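Side-chain contacts in predicted phosphatase, HAD family (PDB 3MC1), which is a predicted phosphatase of the haloacid dehalogenase (HAD) superfamily, probably a metal-dependent hydrolase, with no firmly established substrate: residues T53-M56 with E57-F61; I70-Y73 with R74-F77. One frame throughout, in Å; residues are numbered along the deposited sequence.

Interaction 1 (53-61) takes in the C-terminal part of helix 51-59 and the turn that follows, and interaction 2 (70-77) lies midway along the next helix, 63-81. Their centres are about 16 Å apart, yet they touch where Phe-55 CD2 packs on Ile-70 CG1 at 4.1 Å. Both helices follow helix 19-31 in the helical insertion between strands 6-9 and 104-109, consistent with the C1-type cap of HAD enzymes. Neither contact reaches the sodium ion, which is bound by Asp-10, Asp-12 and Asp-167: the side chains of Ser-54 and Tyr-73 each stay about 11 Å from it. A glycerol molecule lies about 4 Å from the Tyr-73 side chain, and it may mark a pocket there.

Interaction 1 (T53-M56 with E57-F61); sequences TSFM and EYYNF
Ser-54 O accepts the shortest hydrogen bond of this helical turn, from Tyr-58 N at 2.8 Å and nearly straight (165° at the hydrogen). The phenol ring crowds the same carbonyl: with CG anti to its own carbonyl carbon (chi1 -57°), Tyr-58 swings back along the helix and brings CD2 within 2.9 Å of Ser-54 O, while Ser-54 CB meets the ring edge in its plane. Over one face of this ring, displaced toward the rim, lies the carboxylate carbon of Glu-57; Lys-45 makes a cation-pi contact with the same ring.

One residue on, Phe-55 O receives a weak bond from Tyr-59 N at 3.0 Å, and the Tyr-59 CB comes to 3.3 Å from that oxygen. Asn-60 leaves the helical conformation with a positive phi (48°), and the chain turns back so that Phe-61 runs alongside Phe-55, both side chains pointing the same way. Phe-55 CB meets the edge of the Phe-61 ring at CD2, 3.8 Å away, and Tyr-59 CB sits above the centre of that ring. The selenomethionine Met-56 passes CG within 3.2 Å of Phe-61 O, and its bend at chi3 leaves CE 3.7 Å from the same oxygen.

Phe-46 meets the Phe-55 ring edge-to-face, and Val-26 and Leu-30 of helix 19-31 also pack on that side chain. The strong Tyr-58 N to Ser-54 O bond is thus followed by the weak one from Tyr-59 N to Phe-55 O; beyond it, apolar contacts between Phe-55 and Phe-61 are joined by CA-H...O contacts, from Asn-60 CA to Met-56 O and from Met-56 CA to Phe-61 O.

Interaction 2 (I70-Y73 with R74-F77); sequences IDYY and RDYF
Ile-70 CG2 rests over the centre of the Arg-74 guanidinium, 3.6 Å from CZ, an apolar methyl laid on the flat face of a cation. The two side chains run the same way, the arginine extended from CG to NE, and Arg-74 CG also meets the edge of the Tyr-73 ring in its plane. Tyr-73 in turn lies beside Phe-77. Their rings are near parallel (21°) but slid apart, with centroids 5.4 Å distant, so overlap is slight; contact is made by Tyr-73 CE2 against Phe-77 CB at 3.6 Å and by the phenol oxygen over one face of the Phe-77 ring. Both rings stand anti to their backbone nitrogens (chi1 169° and -173°), which sends them off the helix in the same direction.

Beneath these side chains, helical bonds fix the spacing: Arg-74 N to Ile-70 O at 3.0 Å and Phe-77 N to Tyr-73 O at 2.8 Å. Farther out, Arg-74 NH1 donates to Leu-137 O, a bond that, with contacts to Pro-112 and Phe-115, is consistent with a fixed position of the guanidinium. Within the fold, Tyr-73 packs on helices 19-31 and 51-59, while Phe-77 meets Phe-115 edge-to-face on helix 113-122, just beyond strand 104-109.

Interaction 1 (T53-M56 with E57-F61)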
loop_
_atom_site.group_PDB
_atom_site.type_symbol
_atom_site.label_atom_id
_atom_site.label_comp_id
_atom_site.label_asym_id
_atom_site.label_seq_id
_atom_site.Cartn_x
_atom_site.Cartn_y
_atom_site.Cartn_z
ATOM N N THR A 53 6.240 10.051 7.588
ATOM C CA THR A 53 6.759 10.865 6.495
ATOM C C THR A 53 5.735 11.935 6.093
ATOM O O THR A 53 6.090 13.093 5.840
ATOM C CB THR A 53 7.102 9.984 5.259
ATOM O OG1 THR A 53 5.901 9.636 4.559
ATOM C CG2 THR A 53 7.773 8.706 5.700
ATOM N N SER A 54 4.459 11.554 6.063
ATOM C CA SER A 54 3.394 12.478 5.676
ATOM C C SER A 54 3.114 13.590 6.694
ATOM O O SER A 54 2.978 14.750 6.314
ATOM C CB SER A 54 2.104 11.700 5.386
ATOM O OG SER A 54 2.253 10.852 4.250
ATOM N N PHE A 55 3.019 13.248 7.975
ATOM C CA PHE A 55 2.760 14.268 8.993
ATOM C C PHE A 55 3.918 15.268 9.051
ATOM O O PHE A 55 3.711 16.472 9.218
ATOM C CB PHE A 55 2.552 13.625 10.370
ATOM C CG PHE A 55 1.149 13.118 10.602
ATOM C CD1 PHE A 55 0.059 13.981 10.511
ATOM C CD2 PHE A 55 0.920 11.776 10.919
ATOM C CE1 PHE A 55 -1.239 13.521 10.733
ATOM C CE2 PHE A 55 -0.372 11.306 11.145
ATOM C CZ PHE A 55 -1.456 12.178 11.051
HETATM N N MSE A 56 5.139 14.764 8.908
HETATM C CA MSE A 56 6.319 15.618 8.933
HETATM C C MSE A 56 6.395 16.516 7.703
HETATM O O MSE A 56 6.685 17.707 7.812
HETATM C CB MSE A 56 7.587 14.766 9.030
HETATM C CG MSE A 56 7.738 14.050 10.353
HETATM SE SE MSE A 56 9.371 13.039 10.449
HETATM C CE MSE A 56 10.599 14.500 10.804
ATOM N N GLU A 57 6.115 15.946 6.536
ATOM C CA GLU A 57 6.169 16.689 5.281
ATOM C C GLU A 57 5.041 17.697 5.091
ATOM O O GLU A 57 5.285 18.836 4.704
ATOM C CB GLU A 57 6.161 15.719 4.098
ATOM C CG GLU A 57 6.481 16.369 2.759
ATOM C CD GLU A 57 6.215 15.448 1.577
ATOM O OE1 GLU A 57 6.508 14.233 1.684
ATOM O OE2 GLU A 57 5.724 15.942 0.534
ATOM N N TYR A 58 3.809 17.278 5.359
ATOM C CA TYR A 58 2.644 18.143 5.174
ATOM C C TYR A 58 2.292 19.058 6.346
ATOM O O TYR A 58 1.509 20.003 6.187
ATOM C CB TYR A 58 1.426 17.289 4.817
ATOM C CG TYR A 58 1.633 16.433 3.589
ATOM C CD1 TYR A 58 1.821 17.014 2.339
ATOM C CD2 TYR A 58 1.685 15.043 3.684
ATOM C CE1 TYR A 58 2.062 16.237 1.211
ATOM C CE2 TYR A 58 1.927 14.254 2.562
ATOM C CZ TYR A 58 2.117 14.860 1.328
ATOM O OH TYR A 58 2.379 14.099 0.214
ATOM N N TYR A 59 2.860 18.788 7.516
ATOM C CA TYR A 59 2.566 19.603 8.687
ATOM C C TYR A 59 3.812 19.976 9.472
ATOM O O TYR A 59 3.731 20.447 10.603
ATOM C CB TYR A 59 1.545 18.878 9.572
ATOM C CG TYR A 59 0.197 18.807 8.899
ATOM C CD1 TYR A 59 -0.664 19.902 8.918
ATOM C CD2 TYR A 59 -0.169 17.696 8.132
ATOM C CE1 TYR A 59 -1.848 19.905 8.184
ATOM C CE2 TYR A 59 -1.356 17.691 7.388
ATOM C CZ TYR A 59 -2.186 18.803 7.420
ATOM O OH TYR A 59 -3.337 18.837 6.663
ATOM N N ASN A 60 4.962 19.767 8.842
ATOM C CA ASN A 60 6.257 20.090 9.425
ATOM C C ASN A 60 6.483 19.604 10.849
ATOM O O ASN A 60 7.278 20.190 11.577
ATOM C CB ASN A 60 6.495 21.602 9.370
ATOM C CG ASN A 60 6.466 22.145 7.951
ATOM O OD1 ASN A 60 7.143 21.625 7.059
ATOM N ND2 ASN A 60 5.683 23.201 7.737
ATOM N N PHE A 61 5.791 18.542 11.252
ATOM C CA PHE A 61 5.977 18.004 12.599
ATOM C C PHE A 61 7.367 17.403 12.698
ATOM O O PHE A 61 7.950 17.001 11.689
ATOM C CB PHE A 61 4.970 16.889 12.906
ATOM C CG PHE A 61 3.561 17.364 13.122
ATOM C CD1 PHE A 61 3.300 18.643 13.615
ATOM C CD2 PHE A 61 2.492 16.499 12.897
ATOM C CE1 PHE A 61 1.989 19.051 13.885
ATOM C CE2 PHE A 61 1.180 16.894 13.163
ATOM C CZ PHE A 61 0.928 18.169 13.658
#

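Interaction 2 (I70-Y73 with R74-F77)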
loop_
_atom_site.group_PDB
_atom_site.type_symbol
_atom_site.label_atom_id
_atom_site.label_comp_id
_atom_site.label_asym_id
_atom_site.label_seq_id
_atom_site.Cartn_x
_atom_site.Cartn_y
_atom_site.Cartn_z
ATOM N N ILE A 70 0.506 10.081 15.006
ATOM C CA ILE A 70 0.253 8.725 14.526
ATOM C C ILE A 70 -0.602 7.978 15.545
ATOM O O ILE A 70 -1.507 7.231 15.180
ATOM C CB ILE A 70 1.587 7.968 14.281
ATOM C CG1 ILE A 70 2.271 8.535 13.033
ATOM C CG2 ILE A 70 1.330 6.473 14.125
ATOM C CD1 ILE A 70 3.682 7.984 12.776
ATOM N N ASP A 71 -0.330 8.195 16.829
ATOM C CA ASP A 71 -1.112 7.535 17.868
ATOM C C ASP A 71 -2.571 7.975 17.872
ATOM O O ASP A 71 -3.461 7.145 18.060
ATOM C CB ASP A 71 -0.483 7.765 19.242
ATOM C CG ASP A 71 0.798 6.992 19.419
ATOM O OD1 ASP A 71 0.864 5.851 18.916
ATOM O OD2 ASP A 71 1.733 7.508 20.061
ATOM N N TYR A 72 -2.828 9.269 17.668
ATOM C CA TYR A 72 -4.210 9.753 17.633
ATOM C C TYR A 72 -4.908 9.105 16.442
ATOM O O TYR A 72 -6.052 8.666 16.530
ATOM C CB TYR A 72 -4.279 11.271 17.456
ATOM C CG TYR A 72 -3.807 12.081 18.638
ATOM C CD1 TYR A 72 -4.084 11.678 19.942
ATOM C CD2 TYR A 72 -3.107 13.272 18.448
ATOM C CE1 TYR A 72 -3.672 12.444 21.033
ATOM C CE2 TYR A 72 -2.691 14.045 19.526
ATOM C CZ TYR A 72 -2.975 13.623 20.817
ATOM O OH TYR A 72 -2.544 14.374 21.887
ATOM N N TYR A 73 -4.207 9.086 15.317
ATOM C CA TYR A 73 -4.713 8.492 14.092
ATOM C C TYR A 73 -5.175 7.071 14.410
ATOM O O TYR A 73 -6.295 6.681 14.078
ATOM C CB TYR A 73 -3.587 8.462 13.056
ATOM C CG TYR A 73 -3.859 7.636 11.813
ATOM C CD1 TYR A 73 -4.159 8.253 10.605
ATOM C CD2 TYR A 73 -3.745 6.236 11.833
ATOM C CE1 TYR A 73 -4.329 7.509 9.439
ATOM C CE2 TYR A 73 -3.921 5.480 10.672
ATOM C CZ TYR A 73 -4.208 6.125 9.480
ATOM O OH TYR A 73 -4.336 5.406 8.316
ATOM N N ARG A 74 -4.313 6.308 15.081
ATOM C CA ARG A 74 -4.635 4.922 15.411
ATOM C C ARG A 74 -5.788 4.724 16.383
ATOM O O ARG A 74 -6.483 3.716 16.301
ATOM C CB ARG A 74 -3.385 4.202 15.903
ATOM C CG ARG A 74 -2.395 3.963 14.764
ATOM C CD ARG A 74 -1.069 3.439 15.260
ATOM N NE ARG A 74 -0.127 3.235 14.163
ATOM C CZ ARG A 74 1.153 2.922 14.334
ATOM N NH1 ARG A 74 1.639 2.784 15.560
ATOM N NH2 ARG A 74 1.946 2.746 13.287
ATOM N N ASP A 75 -5.993 5.674 17.299
ATOM C CA ASP A 75 -7.103 5.574 18.243
ATOM C C ASP A 75 -8.390 5.405 17.461
ATOM O O ASP A 75 -9.283 4.657 17.866
ATOM C CB ASP A 75 -7.237 6.839 19.105
ATOM C CG ASP A 75 -6.002 7.128 19.923
ATOM O OD1 ASP A 75 -5.359 6.172 20.404
ATOM O OD2 ASP A 75 -5.688 8.324 20.104
ATOM N N TYR A 76 -8.486 6.122 16.344
ATOM C CA TYR A 76 -9.664 6.065 15.496
ATOM C C TYR A 76 -9.586 4.964 14.428
ATOM O O TYR A 76 -10.576 4.288 14.146
ATOM C CB TYR A 76 -9.872 7.405 14.798
ATOM C CG TYR A 76 -11.080 7.423 13.892
ATOM C CD1 TYR A 76 -12.356 7.713 14.392
ATOM C CD2 TYR A 76 -10.962 7.105 12.537
ATOM C CE1 TYR A 76 -13.480 7.681 13.560
ATOM C CE2 TYR A 76 -12.070 7.069 11.704
ATOM C CZ TYR A 76 -13.326 7.357 12.216
ATOM O OH TYR A 76 -14.417 7.330 11.378
ATOM N N PHE A 77 -8.412 4.806 13.820
ATOM C CA PHE A 77 -8.244 3.805 12.767
ATOM C C PHE A 77 -8.414 2.365 13.223
ATOM O O PHE A 77 -9.097 1.577 12.573
ATOM C CB PHE A 77 -6.872 3.942 12.112
ATOM C CG PHE A 77 -6.694 3.050 10.920
ATOM C CD1 PHE A 77 -7.212 3.422 9.689
ATOM C CD2 PHE A 77 -6.048 1.820 11.037
ATOM C CE1 PHE A 77 -7.096 2.583 8.581
ATOM C CE2 PHE A 77 -5.926 0.971 9.930
ATOM C CZ PHE A 77 -6.452 1.356 8.705
#